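Lipoprotein (Mycoplasma mycoides subsp. capri, PDB 7ADK) probably acts as a membrane-anchored, chymotrypsin-like (PA clan) peptidase of the DUF31 family, with host immunoglobulin as its likely substrate. Local coordinates at residues 248-253 against 776-781; 253-258 against 748-753; 265-270 against 664-669; 698-703 against 781-786. One frame throughout, in Å; residues are numbered along the deposited sequence.

Contact 1 of 4, residues 248-253 against 776-781; sequences DGKVSG and ASNETA
The end of a beta-hairpin, where strand 769-778 turns back towards strand 783-792, is met here by the extended chain 248-253. An Asx motif shapes that turn. Asn778 holds its CG anti to the backbone N (chi1 -174°), so its OD1 reaches forward over the turn and accepts from Ala781 N at 2.9 Å in a nearly straight bond, 170° at the hydrogen. The donor stands well above the plane of the amide carbonyl, not on a lone pair. A weak second bond from Thr780 N converges on the same oxygen. The other branch of the amide, ND2, meets the aliphatic part of Lys250, approaching CG to 3.6 Å with the two side chains crossing at about a right angle; its polar partner is Tyr703 OH. Such hairpins link consecutive antiparallel strands in the beta-rich PA-clan fold, and here backbone and side-chain atoms both meet the turn. Lys250 O lies 3.4 Å from Ala781 CA in a CA-H...O contact, while Ala781 N, already committed to Asn778 OD1, is badly angled towards it. Beside this oxygen sits Thr780 CG2, at 3.6 Å, and Lys250 CB touches Ala781 CB at 3.5 Å. Both methyls of Val251, CG1 and CG2, straddle Thr780 O, each 3.8 Å away. Bends at chi2 and chi4 carry the far end of Lys250 back off the hairpin: NZ donates to Asp248 O at 3.0 Å and also pairs with Ser227 OG, and the ammonium makes a cation-pi contact with Tyr703.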
loop_
_atom_site.group_PDB
_atom_site.type_symbol
_atom_site.label_atom_id
_atom_site.label_comp_id
_atom_site.label_asym_id
_atom_site.label_seq_id
_atom_site.Cartn_x
_atom_site.Cartn_y
_atom_site.Cartn_z
ATOM N N ASP B 248 30.289 -4.246 10.242
ATOM C CA ASP B 248 30.462 -2.801 10.069
ATOM C C ASP B 248 29.319 -2.191 9.237
ATOM O O ASP B 248 28.975 -2.702 8.175
ATOM C CB ASP B 248 31.835 -2.508 9.437
ATOM C CG ASP B 248 32.984 -3.262 10.103
ATOM O OD1 ASP B 248 33.338 -2.930 11.245
ATOM O OD2 ASP B 248 33.533 -4.197 9.499
ATOM N N GLY B 249 28.734 -1.097 9.699
ATOM C CA GLY B 249 27.618 -0.410 9.059
ATOM C C GLY B 249 27.970 0.452 7.847
ATOM O O GLY B 249 29.137 0.667 7.533
ATOM N N LYS B 250 26.943 0.944 7.156
ATOM C CA LYS B 250 27.029 1.589 5.844
ATOM C C LYS B 250 25.947 2.674 5.667
ATOM O O LYS B 250 24.813 2.429 6.047
ATOM C CB LYS B 250 26.792 0.520 4.767
ATOM C CG LYS B 250 27.529 -0.827 4.780
ATOM C CD LYS B 250 28.977 -0.808 4.317
ATOM C CE LYS B 250 29.512 -2.215 4.060
ATOM N NZ LYS B 250 29.717 -3.000 5.280
ATOM N N VAL B 251 26.260 3.780 4.976
ATOM C CA VAL B 251 25.350 4.812 4.382
ATOM C C VAL B 251 26.089 5.535 3.222
ATOM O O VAL B 251 27.267 5.246 3.018
ATOM C CB VAL B 251 24.850 5.852 5.420
ATOM C CG1 VAL B 251 23.612 6.595 4.935
ATOM C CG2 VAL B 251 24.472 5.300 6.796
ATOM N N SER B 252 25.469 6.435 2.439
ATOM C CA SER B 252 26.183 7.494 1.676
ATOM C C SER B 252 25.304 8.704 1.318
ATOM O O SER B 252 24.371 8.592 0.519
ATOM C CB SER B 252 26.821 6.951 0.399
ATOM O OG SER B 252 27.285 7.992 -0.437
ATOM N N GLY B 253 25.626 9.872 1.875
ATOM C CA GLY B 253 24.877 11.125 1.750
ATOM C C GLY B 253 25.180 11.919 0.481
ATOM O O GLY B 253 25.424 13.123 0.551
ATOM N N ALA B 776 21.753 -9.596 -2.158
ATOM C CA ALA B 776 21.796 -9.089 -0.788
ATOM C C ALA B 776 21.367 -7.631 -0.729
ATOM O O ALA B 776 21.759 -6.851 -1.585
ATOM C CB ALA B 776 23.194 -9.272 -0.230
ATOM N N SER B 777 20.612 -7.247 0.298
ATOM C CA SER B 777 20.173 -5.865 0.535
ATOM C C SER B 777 20.751 -5.276 1.810
ATOM O O SER B 777 20.981 -5.988 2.782
ATOM C CB SER B 777 18.655 -5.764 0.645
ATOM O OG SER B 777 18.037 -6.231 -0.521
ATOM N N ASN B 778 20.928 -3.964 1.827
ATOM C CA ASN B 778 21.237 -3.194 3.012
ATOM C C ASN B 778 20.452 -1.880 2.971
ATOM O O ASN B 778 20.856 -0.899 2.358
ATOM C CB ASN B 778 22.754 -3.024 3.070
ATOM C CG ASN B 778 23.220 -2.362 4.340
ATOM O OD1 ASN B 778 22.509 -1.627 5.009
ATOM N ND2 ASN B 778 24.444 -2.595 4.711
ATOM N N GLU B 779 19.287 -1.856 3.623
ATOM C CA GLU B 779 18.402 -0.687 3.642
ATOM C C GLU B 779 18.897 0.451 4.538
ATOM O O GLU B 779 18.340 1.540 4.481
ATOM C CB GLU B 779 16.951 -1.110 3.935
ATOM C CG GLU B 779 16.702 -1.671 5.342
ATOM C CD GLU B 779 15.219 -2.008 5.591
ATOM O OE1 GLU B 779 14.887 -3.176 5.896
ATOM O OE2 GLU B 779 14.347 -1.112 5.553
ATOM N N THR B 780 19.978 0.255 5.295
ATOM C CA THR B 780 20.699 1.363 5.954
ATOM C C THR B 780 21.751 1.979 5.017
ATOM O O THR B 780 21.865 3.196 4.948
ATOM C CB THR B 780 21.303 0.913 7.286
ATOM O OG1 THR B 780 20.290 0.382 8.108
ATOM C CG2 THR B 780 21.911 2.055 8.074
ATOM N N ALA B 781 22.456 1.168 4.221
ATOM C CA ALA B 781 23.292 1.626 3.103
ATOM C C ALA B 781 22.480 2.246 1.957
ATOM O O ALA B 781 23.018 3.001 1.152
ATOM C CB ALA B 781 24.069 0.438 2.534
#

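Contact 2 of 4, residues 253-258 against 748-753; sequences GLKIYE and LPRFYA
Two nitrogens of Arg750 close on one acceptor: NE and NH2 each donate to Lys255 O at 2.9 Å, a side-on grip on a single carbonyl oxygen. That oxygen lies within 1° of the guanidinium plane. From the carbonyl's side the two bonds differ, since NE approaches in the peptide plane and NH2 from above it. The Arg750 chain is fully extended from CG to NE, with CG anti to the backbone N, and so carries its guanidinium to the carbonyl of Lys255. Arg750 belongs to the irregular connection between strands 737-747 and 761-765 of the mixed sheet in the peptidase domain, and its grip fixes that connection to the long loop preceding strand 289-293. Phe751 CZ lies 3.3 Å above the guanidinium plane, and Arg750 NE in turn lies over a face of the Phe751 ring, towards its rim. Phe751 CE1 also comes to 3.6 Å from Lys255 O. Lys255, in return, runs its CD and CE past Arg750 O, both at 3.5 Å, before NZ turns to Ala781 O. Farther out, Glu258 OE2 is 4.6 Å from Arg750 NH2, not in contact, where opposite charges may attract weakly; OE1 makes its salt bridge with Lys671.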
loop_
_atom_site.group_PDB
_atom_site.type_symbol
_atom_site.label_atom_id
_atom_site.label_comp_id
_atom_site.label_asym_id
_atom_site.label_seq_id
_atom_site.Cartn_x
_atom_site.Cartn_y
_atom_site.Cartn_z
ATOM N N GLY B 253 25.626 9.872 1.875
ATOM C CA GLY B 253 24.877 11.125 1.750
ATOM C C GLY B 253 25.180 11.919 0.481
ATOM O O GLY B 253 25.424 13.123 0.551
ATOM N N LEU B 254 25.214 11.237 -0.665
ATOM C CA LEU B 254 25.639 11.795 -1.951
ATOM C C LEU B 254 24.960 11.200 -3.191
ATOM O O LEU B 254 24.798 11.885 -4.194
ATOM C CB LEU B 254 27.158 11.661 -2.040
ATOM C CG LEU B 254 27.766 12.352 -3.258
ATOM C CD1 LEU B 254 29.108 12.937 -2.892
ATOM C CD2 LEU B 254 28.006 11.431 -4.435
ATOM N N LYS B 255 24.549 9.927 -3.181
ATOM C CA LYS B 255 23.906 9.293 -4.358
ATOM C C LYS B 255 22.468 9.762 -4.623
ATOM O O LYS B 255 21.734 9.133 -5.378
ATOM C CB LYS B 255 24.031 7.765 -4.288
ATOM C CG LYS B 255 23.166 7.149 -3.188
ATOM C CD LYS B 255 23.270 5.635 -3.203
ATOM C CE LYS B 255 22.554 4.965 -2.018
ATOM N NZ LYS B 255 23.359 5.045 -0.761
ATOM N N ILE B 256 22.040 10.836 -3.968
ATOM C CA ILE B 256 20.638 11.170 -3.743
ATOM C C ILE B 256 20.343 12.583 -4.272
ATOM O O ILE B 256 19.736 12.718 -5.328
ATOM C CB ILE B 256 20.238 10.911 -2.265
ATOM C CG1 ILE B 256 20.639 9.484 -1.825
ATOM C CG2 ILE B 256 18.728 11.116 -2.099
ATOM C CD1 ILE B 256 20.301 9.080 -0.393
ATOM N N TYR B 257 20.766 13.642 -3.571
ATOM C CA TYR B 257 20.484 15.053 -3.890
ATOM C C TYR B 257 18.987 15.427 -4.012
ATOM O O TYR B 257 18.641 16.556 -4.363
ATOM C CB TYR B 257 21.251 15.507 -5.135
ATOM C CG TYR B 257 22.726 15.172 -5.211
ATOM C CD1 TYR B 257 23.647 15.854 -4.398
ATOM C CD2 TYR B 257 23.183 14.281 -6.197
ATOM C CE1 TYR B 257 25.022 15.653 -4.584
ATOM C CE2 TYR B 257 24.562 14.071 -6.376
ATOM C CZ TYR B 257 25.482 14.760 -5.566
ATOM O OH TYR B 257 26.809 14.536 -5.715
ATOM N N GLU B 258 18.072 14.500 -3.718
ATOM C CA GLU B 258 16.624 14.668 -3.885
ATOM C C GLU B 258 16.031 15.786 -3.024
ATOM O O GLU B 258 14.983 16.333 -3.372
ATOM C CB GLU B 258 15.916 13.330 -3.590
ATOM C CG GLU B 258 16.229 12.221 -4.605
ATOM C CD GLU B 258 15.972 12.630 -6.063
ATOM O OE1 GLU B 258 15.061 13.451 -6.314
ATOM O OE2 GLU B 258 16.672 12.141 -6.973
ATOM N N LEU B 748 27.094 -2.553 -7.278
ATOM C CA LEU B 748 26.244 -1.854 -6.312
ATOM C C LEU B 748 25.218 -0.949 -7.039
ATOM O O LEU B 748 25.538 0.190 -7.377
ATOM C CB LEU B 748 27.077 -1.051 -5.292
ATOM C CG LEU B 748 27.956 -1.813 -4.285
ATOM C CD1 LEU B 748 27.147 -2.831 -3.501
ATOM C CD2 LEU B 748 29.181 -2.507 -4.867
ATOM N N PRO B 749 23.995 -1.434 -7.293
ATOM C CA PRO B 749 22.876 -0.635 -7.781
ATOM C C PRO B 749 22.495 0.556 -6.892
ATOM O O PRO B 749 22.432 0.434 -5.666
ATOM C CB PRO B 749 21.724 -1.637 -7.865
ATOM C CG PRO B 749 22.113 -2.795 -6.969
ATOM C CD PRO B 749 23.599 -2.834 -7.229
ATOM N N ARG B 750 22.199 1.706 -7.517
ATOM C CA ARG B 750 21.974 3.007 -6.850
ATOM C C ARG B 750 20.798 3.064 -5.867
ATOM O O ARG B 750 21.014 3.386 -4.702
ATOM C CB ARG B 750 21.855 4.109 -7.913
ATOM C CG ARG B 750 21.651 5.516 -7.352
ATOM C CD ARG B 750 21.468 6.518 -8.486
ATOM N NE ARG B 750 21.318 7.879 -7.977
ATOM C CZ ARG B 750 20.837 8.924 -8.611
ATOM N NH1 ARG B 750 20.492 8.899 -9.859
ATOM N NH2 ARG B 750 20.689 10.038 -7.981
ATOM N N PHE B 751 19.574 2.826 -6.340
ATOM C CA PHE B 751 18.334 3.023 -5.582
ATOM C C PHE B 751 17.661 1.676 -5.298
ATOM O O PHE B 751 16.555 1.435 -5.765
ATOM C CB PHE B 751 17.390 3.978 -6.348
ATOM C CG PHE B 751 17.722 5.464 -6.423
ATOM C CD1 PHE B 751 18.319 6.145 -5.344
ATOM C CD2 PHE B 751 17.288 6.197 -7.542
ATOM C CE1 PHE B 751 18.475 7.540 -5.386
ATOM C CE2 PHE B 751 17.455 7.588 -7.588
ATOM C CZ PHE B 751 18.031 8.264 -6.501
ATOM N N TYR B 752 18.299 0.751 -4.576
ATOM C CA TYR B 752 17.790 -0.629 -4.516
ATOM C C TYR B 752 18.142 -1.403 -3.246
ATOM O O TYR B 752 19.036 -2.249 -3.221
ATOM C CB TYR B 752 18.243 -1.365 -5.772
ATOM C CG TYR B 752 17.380 -2.535 -6.214
ATOM C CD1 TYR B 752 16.021 -2.353 -6.526
ATOM C CD2 TYR B 752 17.944 -3.806 -6.350
ATOM C CE1 TYR B 752 15.227 -3.445 -6.923
ATOM C CE2 TYR B 752 17.160 -4.900 -6.741
ATOM C CZ TYR B 752 15.798 -4.725 -7.018
ATOM O OH TYR B 752 15.060 -5.811 -7.338
ATOM N N ALA B 753 17.371 -1.165 -2.190
ATOM C CA ALA B 753 17.371 -1.991 -0.992
ATOM C C ALA B 753 15.971 -2.583 -0.693
ATOM O O ALA B 753 15.350 -2.251 0.315
ATOM C CB ALA B 753 17.990 -1.174 0.138
#

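Contact 3 of 4, residues 265-270 against 664-669; sequences GPSVVD and LWINSE
Two neighbouring valines, each with CG1 in the crowded position between the backbone N and the carbonyl carbon, carry much of the apolar contact. In Val268 (chi1 74°) that branch drops beside Ile666, and its CG1 lies 3.4 Å from Ile666 CG2. The Ile666 methyl occupies the crowded position on its own residue, and the two side chains run side by side, pointing the same way. Ser668 CB supports Val268 CG1 from another quarter at 3.6 Å. Val269 sends CG2, anti to its backbone N, onto the indole of Trp665, where it meets CE3 at 3.2 Å. Its CB sits over the face of the six-membered ring, 4.2 Å from the centroid and 24° off the normal, a CH-pi contact. Trp665 places its indole there with chi1 well off the staggered positions, and Trp665 NE1 lies 3.6 Å from Ser267 CB. Val268 O lies over the same face of the indole, displaced towards its rim. The Ser267 hydroxyl, anti to the backbone N, turns back to donate to Val268 O and receives a weak bond from Ser668 N, though the position of OG is less certain in the model. More secure is the backbone bond from Val268 N to Ser668 O, 3.2 Å long and 162° at the hydrogen. The crossing buries the loop between helix 220-226 and strand 289-293 against the one between helices 651-655 and 688-691; Tyr673 bonds Asp270 OD2 beyond it, and Glu669 OE1 reaches a polar side chain of the partner protein.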
loop_
_atom_site.group_PDB
_atom_site.type_symbol
_atom_site.label_atom_id
_atom_site.label_comp_id
_atom_site.label_asym_id
_atom_site.label_seq_id
_atom_site.Cartn_x
_atom_site.Cartn_y
_atom_site.Cartn_z
ATOM N N GLY B 265 15.302 6.652 -0.338
ATOM C CA GLY B 265 16.348 6.352 -1.322
ATOM C C GLY B 265 16.277 4.937 -1.938
ATOM O O GLY B 265 16.579 4.817 -3.116
ATOM N N PRO B 266 15.813 3.873 -1.250
ATOM C CA PRO B 266 15.320 2.660 -1.903
ATOM C C PRO B 266 14.148 2.956 -2.859
ATOM O O PRO B 266 13.299 3.783 -2.552
ATOM C CB PRO B 266 14.870 1.741 -0.764
ATOM C CG PRO B 266 15.657 2.228 0.439
ATOM C CD PRO B 266 15.755 3.721 0.194
ATOM N N SER B 267 14.051 2.259 -3.989
ATOM C CA SER B 267 13.147 2.610 -5.107
ATOM C C SER B 267 11.644 2.847 -4.824
ATOM O O SER B 267 11.081 2.447 -3.806
ATOM C CB SER B 267 13.302 1.514 -6.164
ATOM O OG SER B 267 12.376 1.607 -7.212
ATOM N N VAL B 268 10.943 3.424 -5.811
ATOM C CA VAL B 268 9.493 3.244 -6.049
ATOM C C VAL B 268 9.096 1.761 -6.207
ATOM O O VAL B 268 9.962 0.893 -6.200
ATOM C CB VAL B 268 9.014 4.245 -7.130
ATOM C CG1 VAL B 268 9.436 3.881 -8.538
ATOM C CG2 VAL B 268 7.508 4.493 -7.143
ATOM N N VAL B 269 7.796 1.440 -6.260
ATOM C CA VAL B 269 7.303 0.101 -5.883
ATOM C C VAL B 269 6.167 -0.549 -6.692
ATOM O O VAL B 269 6.054 -1.766 -6.682
ATOM C CB VAL B 269 6.881 0.164 -4.420
ATOM C CG1 VAL B 269 5.623 0.997 -4.242
ATOM C CG2 VAL B 269 6.584 -1.213 -3.857
ATOM N N ASP B 270 5.274 0.194 -7.341
ATOM C CA ASP B 270 4.115 -0.396 -8.047
ATOM C C ASP B 270 3.966 0.202 -9.453
ATOM O O ASP B 270 2.996 -0.083 -10.134
ATOM C CB ASP B 270 2.795 -0.245 -7.252
ATOM C CG ASP B 270 2.640 -0.905 -5.864
ATOM O OD1 ASP B 270 2.994 -2.089 -5.690
ATOM O OD2 ASP B 270 2.072 -0.247 -4.958
ATOM N N LEU B 664 5.801 -5.012 -6.731
ATOM C CA LEU B 664 6.585 -4.976 -7.981
ATOM C C LEU B 664 7.703 -3.920 -7.914
ATOM O O LEU B 664 7.647 -2.888 -8.577
ATOM C CB LEU B 664 5.627 -4.755 -9.166
ATOM C CG LEU B 664 6.299 -4.747 -10.561
ATOM C CD1 LEU B 664 6.441 -6.138 -11.144
ATOM C CD2 LEU B 664 5.469 -3.927 -11.529
ATOM N N TRP B 665 8.718 -4.158 -7.082
ATOM C CA TRP B 665 9.820 -3.212 -6.843
ATOM C C TRP B 665 10.668 -2.950 -8.105
ATOM O O TRP B 665 10.753 -3.755 -9.022
ATOM C CB TRP B 665 10.666 -3.662 -5.645
ATOM C CG TRP B 665 11.171 -2.596 -4.714
ATOM C CD1 TRP B 665 12.340 -1.931 -4.816
ATOM C CD2 TRP B 665 10.545 -2.070 -3.502
ATOM N NE1 TRP B 665 12.460 -1.035 -3.783
ATOM C CE2 TRP B 665 11.368 -1.047 -2.967
ATOM C CE3 TRP B 665 9.379 -2.373 -2.778
ATOM C CZ2 TRP B 665 11.019 -0.299 -1.848
ATOM C CZ3 TRP B 665 9.020 -1.640 -1.636
ATOM C CH2 TRP B 665 9.820 -0.586 -1.187
ATOM N N ILE B 666 11.249 -1.764 -8.159
ATOM C CA ILE B 666 11.848 -1.107 -9.325
ATOM C C ILE B 666 13.182 -0.477 -8.915
ATOM O O ILE B 666 13.744 -0.812 -7.886
ATOM C CB ILE B 666 10.759 -0.236 -10.049
ATOM C CG1 ILE B 666 11.197 0.658 -11.235
ATOM C CG2 ILE B 666 9.804 0.532 -9.135
ATOM C CD1 ILE B 666 10.047 1.292 -12.029
ATOM N N ASN B 667 13.714 0.403 -9.740
ATOM C CA ASN B 667 14.952 1.151 -9.620
ATOM C C ASN B 667 14.644 2.552 -10.148
ATOM O O ASN B 667 14.718 2.784 -11.359
ATOM C CB ASN B 667 15.948 0.398 -10.495
ATOM C CG ASN B 667 17.314 1.021 -10.541
ATOM O OD1 ASN B 667 17.825 1.521 -9.554
ATOM N ND2 ASN B 667 17.994 0.942 -11.662
ATOM N N SER B 668 14.050 3.404 -9.316
ATOM C CA SER B 668 13.566 4.738 -9.699
ATOM C C SER B 668 13.269 5.642 -8.513
ATOM O O SER B 668 13.053 5.181 -7.395
ATOM C CB SER B 668 12.291 4.633 -10.531
ATOM O OG SER B 668 12.639 4.370 -11.856
ATOM N N GLU B 669 13.188 6.937 -8.814
ATOM C CA GLU B 669 12.781 8.007 -7.909
ATOM C C GLU B 669 11.470 7.678 -7.176
ATOM O O GLU B 669 10.449 7.398 -7.798
ATOM C CB GLU B 669 12.550 9.316 -8.684
ATOM C CG GLU B 669 13.651 9.781 -9.625
ATOM C CD GLU B 669 13.334 11.116 -10.327
ATOM O OE1 GLU B 669 12.392 11.839 -9.964
ATOM O OE2 GLU B 669 14.062 11.468 -11.270
#

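Contact 4 of 4, residues 698-703 against 781-786; sequences SYQIGY and ARTGLA
Aromatic and aliphatic contacts dominate the meeting of 698-703 with the start of strand 783-792. Leu785 places CD1 over one face of the Tyr703 ring, 4.1 Å from its centroid and 23° off the normal, a CH-pi contact in which the side chains cross at about a right angle. Displaced towards the rim, this methyl is nearest to Tyr703 CE1, at 3.8 Å. Thr783 meets the same ring differently: its CG2 lies at the edge, near the ring plane, 4.2 Å from Tyr703 CD2. Ala781 CB adds a looser touch, 4.4 Å from Tyr703 CE2. Next to the ring, Gln700 crosses Thr783 obliquely, its CG 3.8 Å from Thr783 CG2, the methyl held between the backbone N and the carbonyl carbon. The hydrogen bonds lie within 698-703 or run to residues elsewhere. Bent at chi2, Gln700 brings OE1 round to accept from Tyr703 N at 3.0 Å, the donor lying almost along the C=O axis, which ties its side chain to the backbone at Tyr703. Its NE2 is used by Val251 O and Tyr187 OH. The Ser698 and Thr783 hydroxyls approach to 3.6 Å between OG and OG1; Thr783 OG1 is bonded to Pro749 O, and Ser698 OG takes a weak bond from Gln700 N. Arg782 and Thr783 both face Asn778 in a G1 beta bulge, from which strand 783-792 enters the mixed sheet between 769-778 and 737-747, with helix 715-719 touching Tyr703 and Leu785 and helix 176-192 packing on Ile701.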
loop_
_atom_site.group_PDB
_atom_site.type_symbol
_atom_site.label_atom_id
_atom_site.label_comp_id
_atom_site.label_asym_id
_atom_site.label_seq_id
_atom_site.Cartn_x
_atom_site.Cartn_y
_atom_site.Cartn_z
ATOM N N SER B 698 26.103 3.012 -7.366
ATOM C CA SER B 698 26.038 3.659 -6.059
ATOM C C SER B 698 27.383 4.244 -5.612
ATOM O O SER B 698 28.420 3.591 -5.698
ATOM C CB SER B 698 25.585 2.609 -5.058
ATOM O OG SER B 698 25.347 3.170 -3.803
ATOM N N TYR B 699 27.385 5.453 -5.055
ATOM C CA TYR B 699 28.554 6.094 -4.434
ATOM C C TYR B 699 28.685 5.676 -2.948
ATOM O O TYR B 699 29.058 6.469 -2.092
ATOM C CB TYR B 699 28.511 7.625 -4.659
ATOM C CG TYR B 699 28.794 8.156 -6.063
ATOM C CD1 TYR B 699 28.018 7.757 -7.172
ATOM C CD2 TYR B 699 29.810 9.115 -6.259
ATOM C CE1 TYR B 699 28.266 8.287 -8.451
ATOM C CE2 TYR B 699 30.048 9.667 -7.533
ATOM C CZ TYR B 699 29.276 9.248 -8.634
ATOM O OH TYR B 699 29.471 9.811 -9.851
ATOM N N GLN B 700 28.359 4.432 -2.598
ATOM C CA GLN B 700 28.658 3.837 -1.290
ATOM C C GLN B 700 30.159 3.504 -1.159
ATOM O O GLN B 700 30.724 2.859 -2.041
ATOM C CB GLN B 700 27.783 2.588 -1.084
ATOM C CG GLN B 700 27.251 2.444 0.343
ATOM C CD GLN B 700 28.276 1.985 1.353
ATOM O OE1 GLN B 700 28.915 0.963 1.217
ATOM N NE2 GLN B 700 28.470 2.704 2.424
ATOM N N ILE B 701 30.823 3.937 -0.078
ATOM C CA ILE B 701 32.261 3.690 0.119
ATOM C C ILE B 701 32.533 2.277 0.649
ATOM O O ILE B 701 33.485 1.628 0.231
ATOM C CB ILE B 701 32.859 4.761 1.057
ATOM C CG1 ILE B 701 32.759 6.187 0.485
ATOM C CG2 ILE B 701 34.302 4.448 1.473
ATOM C CD1 ILE B 701 33.648 6.484 -0.706
ATOM N N GLY B 702 31.704 1.779 1.564
ATOM C CA GLY B 702 31.961 0.551 2.310
ATOM C C GLY B 702 32.091 -0.692 1.449
ATOM O O GLY B 702 33.033 -1.459 1.613
ATOM N N TYR B 703 31.155 -0.911 0.532
ATOM C CA TYR B 703 31.173 -2.065 -0.369
ATOM C C TYR B 703 32.130 -1.935 -1.567
ATOM O O TYR B 703 32.483 -2.952 -2.163
ATOM C CB TYR B 703 29.747 -2.328 -0.856
ATOM C CG TYR B 703 28.786 -2.885 0.173
ATOM C CD1 TYR B 703 29.127 -4.053 0.869
ATOM C CD2 TYR B 703 27.531 -2.297 0.384
ATOM C CE1 TYR B 703 28.238 -4.622 1.793
ATOM C CE2 TYR B 703 26.632 -2.866 1.304
ATOM C CZ TYR B 703 26.987 -4.022 2.022
ATOM O OH TYR B 703 26.143 -4.547 2.943
ATOM N N ALA B 781 22.456 1.168 4.221
ATOM C CA ALA B 781 23.292 1.626 3.103
ATOM C C ALA B 781 22.480 2.246 1.957
ATOM O O ALA B 781 23.018 3.001 1.152
ATOM C CB ALA B 781 24.069 0.438 2.534
ATOM N N ARG B 782 21.202 1.873 1.842
ATOM C CA ARG B 782 20.303 2.212 0.741
ATOM C C ARG B 782 20.781 1.633 -0.604
ATOM O O ARG B 782 20.514 2.187 -1.662
ATOM C CB ARG B 782 19.975 3.720 0.760
ATOM C CG ARG B 782 19.733 4.281 2.174
ATOM C CD ARG B 782 19.133 5.688 2.167
ATOM N NE ARG B 782 19.206 6.299 3.506
ATOM C CZ ARG B 782 20.049 7.220 3.916
ATOM N NH1 ARG B 782 20.968 7.726 3.145
ATOM N NH2 ARG B 782 20.000 7.666 5.131
ATOM N N THR B 783 21.487 0.506 -0.569
ATOM C CA THR B 783 22.032 -0.198 -1.729
ATOM C C THR B 783 22.124 -1.692 -1.415
ATOM O O THR B 783 21.746 -2.154 -0.343
ATOM C CB THR B 783 23.364 0.444 -2.156
ATOM O OG1 THR B 783 23.855 -0.043 -3.374
ATOM C CG2 THR B 783 24.498 0.236 -1.173
ATOM N N GLY B 784 22.609 -2.487 -2.346
ATOM C CA GLY B 784 22.850 -3.903 -2.147
ATOM C C GLY B 784 23.693 -4.476 -3.269
ATOM O O GLY B 784 24.185 -3.726 -4.097
ATOM N N LEU B 785 23.880 -5.786 -3.308
ATOM C CA LEU B 785 24.948 -6.424 -4.065
ATOM C C LEU B 785 24.433 -7.341 -5.172
ATOM O O LEU B 785 23.515 -8.130 -4.949
ATOM C CB LEU B 785 25.836 -7.182 -3.083
ATOM C CG LEU B 785 26.521 -6.270 -2.049
ATOM C CD1 LEU B 785 26.263 -6.771 -0.639
ATOM C CD2 LEU B 785 28.015 -6.210 -2.287
ATOM N N ALA B 786 25.046 -7.267 -6.353
ATOM C CA ALA B 786 24.694 -8.083 -7.513
ATOM C C ALA B 786 25.890 -8.814 -8.150
ATOM O O ALA B 786 26.923 -8.207 -8.409
ATOM C CB ALA B 786 23.937 -7.215 -8.518
#

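In the fold
From the N-terminal side, the long loop between helix 220-226 and strand 289-293 supplies the first segments of contacts 1, 2 and 3 in turn. Contact 1 closes the widest loop; contact 2 nests inside it, and contact 3 inside both. Contact 4 opens after contact 3 has closed and crosses contacts 1 and 2. Gly253 is common to contacts 1 and 2, Ala781 to contacts 1 and 4, and the hydrogen bond between Lys255 NZ and Ala781 O joins all three. Contacts 1 and 2 tie the loop before strand 289-293 to the mixed sheet and its connection, contact 3 ties it to the loop between helices 651-655 and 688-691, and contact 4 joins 698-703 to strand 783-792.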